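Local coordinates for protein ECXA (Escherichia coli, PDB 4L63) that is probably a zinc-dependent metallopeptidase of the metzincin type, holding its metal ion with three histidines, at residues P196-N201 with R228-G233; V234-R239 with F246-S251. All coordinates share one frame; numbering follows the deposited sequence.

Contact 1: P196-N201 with R228-G233; sequences PSIMLN and RNDIEG
Ser197 OG meets Asp230 OD1 and works in two directions at once. Ser197 OG donates to Asp230 OD1 at a modelled distance of 2.4 Å, a very short hydrogen bond whose exact length is best treated as doubtful. Ser197 OG also accepts from Met199 N at 2.9 Å, which makes an ST turn. A chi1 of 176° carries the Ser197 hydroxyl away from its own N and beside the carbonyl carbon, where it can meet both partners. Ile198 comes next and uses its backbone: Ile198 N donates to Asp230 OD2 at 2.9 Å, fairly straight at 161°, and engages the syn lone pair, on the side of the other carboxylate oxygen. Asp230 OD2 also takes the backbone N of Ser227, and together these donors would be expected to favour the ionised form of the buried acid. Ile198 CG2 lies 3.4 Å from Asp230 OD2, the two side chains crossing at about a right angle.

Ser197 to Leu200 form a type I beta turn with Met199 in third place, and this, close to the zinc ion, fits the Met-turn of the metzincins. Ile198 O hydrogen-bonds His160 ND1, so the turn held by Asp230 probably helps to position this zinc ligand from the second shell. Met199 starts toward helix 228-239, with Met199 CG 4.0 Å from Asp230 OD1, but bends at chi2 and chi3 so that its end leaves the helix. There it packs on His160 and His164, and the Met199 side chain comes within about 5 Å of the zinc ion.

Contact 2: V234-R239 with F246-S251; sequences VRVMRR and FTNRFS
Asn248 is gripped at its amide nitrogen by two carbonyls of the chain between the segments: ND2 donates to Gly240 O and to Ser242 O. This packs the short helix 246-249 against the C-terminal part of helix 228-239, the connection between them including strand 241-242. Held this way, the amide turns OD1 toward the long helix. There Asn248 OD1 lies 3.0 Å from both Arg239 NE and Arg239 NH2, oblique to the guanidinium, and the amide and guanidinium planes are 29° apart as the two side chains run past each other in opposite directions.

The arginine reaches this place because its chain is extended from CG to NE after a first torsion of 69°, which sets CG between the backbone N and the carbonyl carbon. Arg239 NH2 is also 2.8 Å from Thr247 O, which sits at the guanidinium edge near its plane, but the angle is too poor for a hydrogen bond. Thr247 OG1 hydrogen-bonds Ser245 OG. Leu22 touches both Val236 and Asn248. The two branches of Val236 divide the work: Val236 CG1 rests 3.6 Å from Asn248 OD1, and Val236 CG2 lies 3.7 Å from Asn248 O.

Overall arrangement
Both contacts draw on helix 228-239, its first half in contact 1 and its second half in contact 2, and their centres are 13 Å apart. They follow in series: both segments of contact 1 precede those of contact 2 along the chain. Where they meet, Arg228 NH1 is 2.9 Å from Ser251 OG, a probable hydrogen bond, and Glu232 packs on Ser251. Contact 1 lies in the buried interior beside the zinc site; the centre of contact 2 is about 17 Å from the centre of the chain, against 8 Å for contact 1, and residues of other chains also pack on segment 246-251. One helix therefore links the metal-binding core to the C-terminal region, which the Cys189-Cys252 disulfide ties down as well.

Contact 1: P196-N201 with R228-G233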
ATOM      1  N   PRO A 196     -12.418   1.924 -13.005  1.00 37.41           N
ATOM      2  CA  PRO A 196     -13.045   3.015 -12.244  1.00 36.34           C
ATOM      3  C   PRO A 196     -14.281   2.552 -11.469  1.00 42.14           C
ATOM      4  O   PRO A 196     -14.972   1.609 -11.885  1.00 38.34           O
ATOM      5  CB  PRO A 196     -13.433   4.035 -13.329  1.00 37.64           C
ATOM      6  CG  PRO A 196     -13.404   3.266 -14.627  1.00 43.50           C
ATOM      7  CD  PRO A 196     -12.323   2.231 -14.443  1.00 39.85           C
ATOM      8  N   SER A 197     -14.544   3.204 -10.340  1.00 35.33           N
ATOM      9  CA  SER A 197     -15.728   2.905  -9.542  1.00 38.95           C
ATOM     10  C   SER A 197     -16.993   3.182 -10.349  1.00 37.83           C
ATOM     11  O   SER A 197     -17.035   4.104 -11.155  1.00 38.30           O
ATOM     12  CB  SER A 197     -15.731   3.735  -8.257  1.00 35.79           C
ATOM     13  OG  SER A 197     -16.921   3.536  -7.511  1.00 35.62           O
ATOM     14  N   ILE A 198     -18.020   2.372 -10.129  1.00 39.30           N
ATOM     15  CA  ILE A 198     -19.305   2.605 -10.757  1.00 41.48           C
ATOM     16  C   ILE A 198     -20.069   3.673  -9.962  1.00 41.09           C
ATOM     17  O   ILE A 198     -21.163   4.095 -10.348  1.00 42.84           O
ATOM     18  CB  ILE A 198     -20.112   1.290 -10.862  1.00 43.68           C
ATOM     19  CG1 ILE A 198     -21.260   1.437 -11.871  1.00 47.33           C
ATOM     20  CG2 ILE A 198     -20.553   0.816  -9.477  1.00 43.36           C
ATOM     21  CD1 ILE A 198     -21.865   0.119 -12.317  1.00 54.70           C
ATOM     22  N   MET A 199     -19.469   4.131  -8.862  1.00 39.02           N
ATOM     23  CA  MET A 199     -20.060   5.210  -8.064  1.00 38.70           C
ATOM     24  C   MET A 199     -19.412   6.562  -8.350  1.00 37.64           C
ATOM     25  O   MET A 199     -19.508   7.482  -7.531  1.00 36.97           O
ATOM     26  CB  MET A 199     -19.951   4.904  -6.572  1.00 37.67           C
ATOM     27  CG  MET A 199     -20.525   3.557  -6.181  1.00 39.35           C
ATOM     28  SD  MET A 199     -22.256   3.412  -6.690  1.00 42.00           S
ATOM     29  CE  MET A 199     -23.035   4.708  -5.705  1.00 42.01           C
ATOM     30  N   LEU A 200     -18.737   6.671  -9.490  1.00 37.76           N
ATOM     31  CA  LEU A 200     -18.271   7.968  -9.974  1.00 37.50           C
ATOM     32  C   LEU A 200     -19.430   8.956  -9.973  1.00 41.77           C
ATOM     33  O   LEU A 200     -20.562   8.591 -10.294  1.00 40.66           O
ATOM     34  CB  LEU A 200     -17.691   7.857 -11.383  1.00 38.37           C
ATOM     35  CG  LEU A 200     -16.350   7.140 -11.523  1.00 37.20           C
ATOM     36  CD1 LEU A 200     -15.889   7.184 -12.978  1.00 38.58           C
ATOM     37  CD2 LEU A 200     -15.305   7.736 -10.589  1.00 37.10           C
ATOM     38  N   ASN A 201     -19.155  10.197  -9.584  1.00 38.27           N
ATOM     39  CA  ASN A 201     -20.166  11.240  -9.631  1.00 39.77           C
ATOM     40  C   ASN A 201     -20.502  11.547 -11.089  1.00 41.79           C
ATOM     41  O   ASN A 201     -19.636  11.970 -11.860  1.00 41.76           O
ATOM     42  CB  ASN A 201     -19.678  12.492  -8.897  1.00 44.43           C
ATOM     43  CG  ASN A 201     -20.795  13.463  -8.587  1.00 43.67           C
ATOM     44  OD1 ASN A 201     -21.722  13.632  -9.379  1.00 42.41           O
ATOM     45  ND2 ASN A 201     -20.708  14.119  -7.433  1.00 39.74           N
ATOM     46  N   ARG A 228     -13.323  -3.478  -7.702  1.00 39.67           N
ATOM     47  CA  ARG A 228     -12.785  -4.130  -6.511  1.00 39.45           C
ATOM     48  C   ARG A 228     -13.014  -3.268  -5.274  1.00 37.54           C
ATOM     49  O   ARG A 228     -13.491  -3.754  -4.251  1.00 37.91           O
ATOM     50  CB  ARG A 228     -11.288  -4.420  -6.647  1.00 39.78           C
ATOM     51  CG  ARG A 228     -10.725  -5.143  -5.423  1.00 44.08           C
ATOM     52  CD  ARG A 228      -9.383  -4.573  -4.995  1.00 42.52           C
ATOM     53  NE  ARG A 228      -8.869  -5.202  -3.780  1.00 40.55           N
ATOM     54  CZ  ARG A 228      -8.835  -4.603  -2.590  1.00 41.02           C
ATOM     55  NH1 ARG A 228      -9.289  -3.354  -2.457  1.00 37.32           N
ATOM     56  NH2 ARG A 228      -8.343  -5.249  -1.540  1.00 41.01           N
ATOM     57  N   ASN A 229     -12.689  -1.983  -5.368  1.00 35.95           N
ATOM     58  CA  ASN A 229     -12.847  -1.110  -4.207  1.00 34.51           C
ATOM     59  C   ASN A 229     -14.319  -0.875  -3.856  1.00 34.65           C
ATOM     60  O   ASN A 229     -14.654  -0.738  -2.676  1.00 34.30           O
ATOM     61  CB  ASN A 229     -12.128   0.225  -4.423  1.00 33.45           C
ATOM     62  CG  ASN A 229     -10.614   0.081  -4.345  1.00 33.66           C
ATOM     63  OD1 ASN A 229     -10.107  -1.017  -4.146  1.00 34.60           O
ATOM     64  ND2 ASN A 229      -9.893   1.188  -4.479  1.00 33.35           N
ATOM     65  N   ASP A 230     -15.191  -0.824  -4.864  1.00 35.61           N
ATOM     66  CA  ASP A 230     -16.633  -0.719  -4.611  1.00 36.55           C
ATOM     67  C   ASP A 230     -17.109  -1.875  -3.729  1.00 37.77           C
ATOM     68  O   ASP A 230     -17.872  -1.681  -2.781  1.00 38.04           O
ATOM     69  CB  ASP A 230     -17.429  -0.726  -5.920  1.00 38.30           C
ATOM     70  CG  ASP A 230     -17.308   0.568  -6.696  1.00 43.38           C
ATOM     71  OD1 ASP A 230     -16.983   1.615  -6.093  1.00 40.95           O
ATOM     72  OD2 ASP A 230     -17.546   0.533  -7.924  1.00 44.63           O
ATOM     73  N   ILE A 231     -16.650  -3.077  -4.057  1.00 38.98           N
ATOM     74  CA  ILE A 231     -17.024  -4.282  -3.320  1.00 40.92           C
ATOM     75  C   ILE A 231     -16.493  -4.228  -1.887  1.00 40.05           C
ATOM     76  O   ILE A 231     -17.214  -4.523  -0.941  1.00 41.27           O
ATOM     77  CB  ILE A 231     -16.497  -5.556  -4.022  1.00 42.86           C
ATOM     78  CG1 ILE A 231     -17.149  -5.723  -5.397  1.00 44.50           C
ATOM     79  CG2 ILE A 231     -16.722  -6.781  -3.161  1.00 45.32           C
ATOM     80  CD1 ILE A 231     -18.668  -5.862  -5.362  1.00 47.86           C
ATOM     81  N   GLU A 232     -15.232  -3.840  -1.728  1.00 38.42           N
ATOM     82  CA  GLU A 232     -14.655  -3.689  -0.396  1.00 37.96           C
ATOM     83  C   GLU A 232     -15.358  -2.587   0.405  1.00 36.89           C
ATOM     84  O   GLU A 232     -15.468  -2.679   1.635  1.00 37.54           O
ATOM     85  CB  GLU A 232     -13.155  -3.393  -0.493  1.00 36.95           C
ATOM     86  CG  GLU A 232     -12.339  -4.581  -0.974  1.00 44.01           C
ATOM     87  CD  GLU A 232     -12.617  -5.834  -0.167  1.00 56.52           C
ATOM     88  OE1 GLU A 232     -12.519  -5.782   1.077  1.00 57.12           O
ATOM     89  OE2 GLU A 232     -12.940  -6.872  -0.781  1.00 64.99           O
ATOM     90  N   GLY A 233     -15.828  -1.553  -0.294  1.00 35.74           N
ATOM     91  CA  GLY A 233     -16.566  -0.474   0.337  1.00 35.22           C
ATOM     92  C   GLY A 233     -17.833  -0.997   0.998  1.00 37.13           C
ATOM     93  O   GLY A 233     -18.141  -0.651   2.139  1.00 37.52           O
TER

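Contact 2: V234-R239 with F246-S251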
ATOM      1  N   VAL A 234     -18.568  -1.840   0.282  1.00 38.85           N
ATOM      2  CA  VAL A 234     -19.801  -2.411   0.828  1.00 41.42           C
ATOM      3  C   VAL A 234     -19.505  -3.377   1.981  1.00 42.86           C
ATOM      4  O   VAL A 234     -20.262  -3.432   2.951  1.00 47.11           O
ATOM      5  CB  VAL A 234     -20.631  -3.107  -0.273  1.00 50.46           C
ATOM      6  CG1 VAL A 234     -21.866  -3.795   0.317  1.00 47.02           C
ATOM      7  CG2 VAL A 234     -21.060  -2.082  -1.318  1.00 42.93           C
ATOM      8  N   ARG A 235     -18.407  -4.130   1.891  1.00 42.68           N
ATOM      9  CA  ARG A 235     -17.972  -4.964   3.019  1.00 44.40           C
ATOM     10  C   ARG A 235     -17.792  -4.147   4.293  1.00 43.62           C
ATOM     11  O   ARG A 235     -18.122  -4.606   5.383  1.00 45.87           O
ATOM     12  CB  ARG A 235     -16.661  -5.684   2.714  1.00 45.65           C
ATOM     13  CG  ARG A 235     -16.808  -6.866   1.813  1.00 52.27           C
ATOM     14  CD  ARG A 235     -15.582  -7.773   1.849  1.00 49.47           C
ATOM     15  NE  ARG A 235     -15.841  -8.949   1.030  1.00 59.08           N
ATOM     16  CZ  ARG A 235     -16.582  -9.975   1.431  1.00 69.68           C
ATOM     17  NH1 ARG A 235     -17.120  -9.971   2.644  1.00 68.41           N
ATOM     18  NH2 ARG A 235     -16.785 -11.010   0.624  1.00 78.49           N
ATOM     19  N   VAL A 236     -17.250  -2.943   4.154  1.00 40.90           N
ATOM     20  CA  VAL A 236     -17.150  -2.022   5.275  1.00 40.40           C
ATOM     21  C   VAL A 236     -18.540  -1.607   5.767  1.00 41.66           C
ATOM     22  O   VAL A 236     -18.806  -1.624   6.973  1.00 43.29           O
ATOM     23  CB  VAL A 236     -16.337  -0.772   4.901  1.00 37.78           C
ATOM     24  CG1 VAL A 236     -16.425   0.270   6.001  1.00 37.76           C
ATOM     25  CG2 VAL A 236     -14.874  -1.163   4.645  1.00 37.23           C
ATOM     26  N   MET A 237     -19.426  -1.265   4.830  1.00 41.42           N
ATOM     27  CA  MET A 237     -20.779  -0.812   5.171  1.00 43.06           C
ATOM     28  C   MET A 237     -21.596  -1.936   5.792  1.00 46.50           C
ATOM     29  O   MET A 237     -22.563  -1.674   6.508  1.00 48.57           O
ATOM     30  CB  MET A 237     -21.515  -0.271   3.943  1.00 42.75           C
ATOM     31  CG  MET A 237     -20.843   0.939   3.268  1.00 40.08           C
ATOM     32  SD  MET A 237     -20.340   2.248   4.406  1.00 39.00           S
ATOM     33  CE  MET A 237     -21.928   2.836   4.999  1.00 41.60           C
ATOM     34  N   ARG A 238     -21.223  -3.182   5.511  1.00 47.62           N
ATOM     35  CA  ARG A 238     -21.914  -4.328   6.114  1.00 51.56           C
ATOM     36  C   ARG A 238     -21.550  -4.504   7.582  1.00 56.68           C
ATOM     37  O   ARG A 238     -22.304  -5.104   8.333  1.00 56.63           O
ATOM     38  CB  ARG A 238     -21.605  -5.628   5.369  1.00 52.99           C
ATOM     39  CG  ARG A 238     -22.276  -5.754   4.025  1.00 53.35           C
ATOM     40  CD  ARG A 238     -21.869  -7.039   3.342  1.00 55.07           C
ATOM     41  NE  ARG A 238     -22.220  -8.218   4.126  1.00 62.03           N
ATOM     42  CZ  ARG A 238     -21.453  -9.298   4.232  1.00 68.13           C
ATOM     43  NH1 ARG A 238     -20.284  -9.347   3.606  1.00 70.74           N
ATOM     44  NH2 ARG A 238     -21.853 -10.326   4.966  1.00 70.32           N
ATOM     45  N   ARG A 239     -20.396  -3.995   8.000  1.00 50.69           N
ATOM     46  CA  ARG A 239     -20.008  -4.161   9.397  1.00 61.92           C
ATOM     47  C   ARG A 239     -20.038  -2.835  10.150  1.00 60.68           C
ATOM     48  O   ARG A 239     -20.040  -2.815  11.380  1.00 58.76           O
ATOM     49  CB  ARG A 239     -18.624  -4.808   9.509  1.00 65.54           C
ATOM     50  CG  ARG A 239     -17.471  -3.945   9.053  1.00 65.23           C
ATOM     51  CD  ARG A 239     -16.151  -4.609   9.417  1.00 72.20           C
ATOM     52  NE  ARG A 239     -15.003  -3.807   9.007  1.00 76.09           N
ATOM     53  CZ  ARG A 239     -14.408  -3.903   7.823  1.00 79.84           C
ATOM     54  NH1 ARG A 239     -14.846  -4.776   6.922  1.00 82.55           N
ATOM     55  NH2 ARG A 239     -13.370  -3.129   7.542  1.00 78.61           N
ATOM     56  N   PHE A 246      -8.869   2.061  11.116  1.00 37.60           N
ATOM     57  CA  PHE A 246      -7.960   1.715  10.023  1.00 35.30           C
ATOM     58  C   PHE A 246      -8.480   0.505   9.253  1.00 35.30           C
ATOM     59  O   PHE A 246      -8.246   0.376   8.051  1.00 33.00           O
ATOM     60  CB  PHE A 246      -6.551   1.438  10.551  1.00 36.00           C
ATOM     61  CG  PHE A 246      -5.902   2.630  11.210  1.00 36.17           C
ATOM     62  CD1 PHE A 246      -6.157   3.913  10.755  1.00 40.89           C
ATOM     63  CD2 PHE A 246      -5.061   2.464  12.296  1.00 39.13           C
ATOM     64  CE1 PHE A 246      -5.571   5.011  11.366  1.00 44.68           C
ATOM     65  CE2 PHE A 246      -4.474   3.562  12.914  1.00 39.14           C
ATOM     66  CZ  PHE A 246      -4.728   4.832  12.442  1.00 39.52           C
ATOM     67  N   THR A 247      -9.183  -0.391   9.936  1.00 35.84           N
ATOM     68  CA  THR A 247      -9.711  -1.560   9.232  1.00 36.52           C
ATOM     69  C   THR A 247     -10.816  -1.107   8.268  1.00 35.88           C
ATOM     70  O   THR A 247     -11.023  -1.718   7.220  1.00 38.28           O
ATOM     71  CB  THR A 247     -10.245  -2.636  10.206  1.00 42.86           C
ATOM     72  OG1 THR A 247     -11.334  -2.103  10.955  1.00 53.81           O
ATOM     73  CG2 THR A 247      -9.154  -3.071  11.170  1.00 40.60           C
ATOM     74  N   ASN A 248     -11.508  -0.023   8.622  1.00 36.95           N
ATOM     75  CA  ASN A 248     -12.544   0.537   7.759  1.00 37.59           C
ATOM     76  C   ASN A 248     -11.981   1.462   6.676  1.00 36.16           C
ATOM     77  O   ASN A 248     -12.486   1.480   5.560  1.00 36.69           O
ATOM     78  CB  ASN A 248     -13.585   1.305   8.588  1.00 39.97           C
ATOM     79  CG  ASN A 248     -14.532   0.380   9.332  1.00 42.13           C
ATOM     80  OD1 ASN A 248     -14.674  -0.785   8.974  1.00 42.11           O
ATOM     81  ND2 ASN A 248     -15.190   0.902  10.362  1.00 44.43           N
ATOM     82  N   ARG A 249     -10.953   2.235   7.010  1.00 35.37           N
ATOM     83  CA  ARG A 249     -10.424   3.216   6.060  1.00 34.65           C
ATOM     84  C   ARG A 249      -9.601   2.608   4.928  1.00 32.84           C
ATOM     85  O   ARG A 249      -9.501   3.205   3.845  1.00 32.71           O
ATOM     86  CB  ARG A 249      -9.558   4.256   6.771  1.00 34.98           C
ATOM     87  CG  ARG A 249     -10.304   5.156   7.747  1.00 38.14           C
ATOM     88  CD  ARG A 249      -9.343   6.144   8.390  1.00 46.15           C
ATOM     89  NE  ARG A 249      -8.524   6.803   7.379  1.00 55.40           N
ATOM     90  CZ  ARG A 249      -7.483   7.589   7.637  1.00 60.13           C
ATOM     91  NH1 ARG A 249      -7.101   7.808   8.887  1.00 57.93           N
ATOM     92  NH2 ARG A 249      -6.808   8.135   6.633  1.00 64.04           N
ATOM     93  N   PHE A 250      -8.992   1.447   5.188  1.00 31.86           N
ATOM     94  CA  PHE A 250      -8.063   0.847   4.223  1.00 30.44           C
ATOM     95  C   PHE A 250      -8.457  -0.579   3.883  1.00 30.53           C
ATOM     96  O   PHE A 250      -8.870  -1.319   4.767  1.00 31.33           O
ATOM     97  CB  PHE A 250      -6.636   0.845   4.765  1.00 29.58           C
ATOM     98  CG  PHE A 250      -6.165   2.183   5.239  1.00 34.70           C
ATOM     99  CD1 PHE A 250      -5.830   3.170   4.330  1.00 38.86           C
ATOM    100  CD2 PHE A 250      -6.014   2.440   6.588  1.00 33.66           C
ATOM    101  CE1 PHE A 250      -5.385   4.396   4.767  1.00 40.52           C
ATOM    102  CE2 PHE A 250      -5.573   3.668   7.028  1.00 36.45           C
ATOM    103  CZ  PHE A 250      -5.265   4.645   6.122  1.00 37.26           C
ATOM    104  N   SER A 251      -8.305  -0.976   2.618  1.00 30.16           N
ATOM    105  CA  SER A 251      -8.641  -2.351   2.240  1.00 30.77           C
ATOM    106  C   SER A 251      -7.457  -3.117   1.642  1.00 33.70           C
ATOM    107  O   SER A 251      -7.611  -4.272   1.254  1.00 31.70           O
ATOM    108  CB  SER A 251      -9.813  -2.374   1.248  1.00 32.13           C
ATOM    109  OG  SER A 251      -9.431  -1.843  -0.015  1.00 31.78           O
TER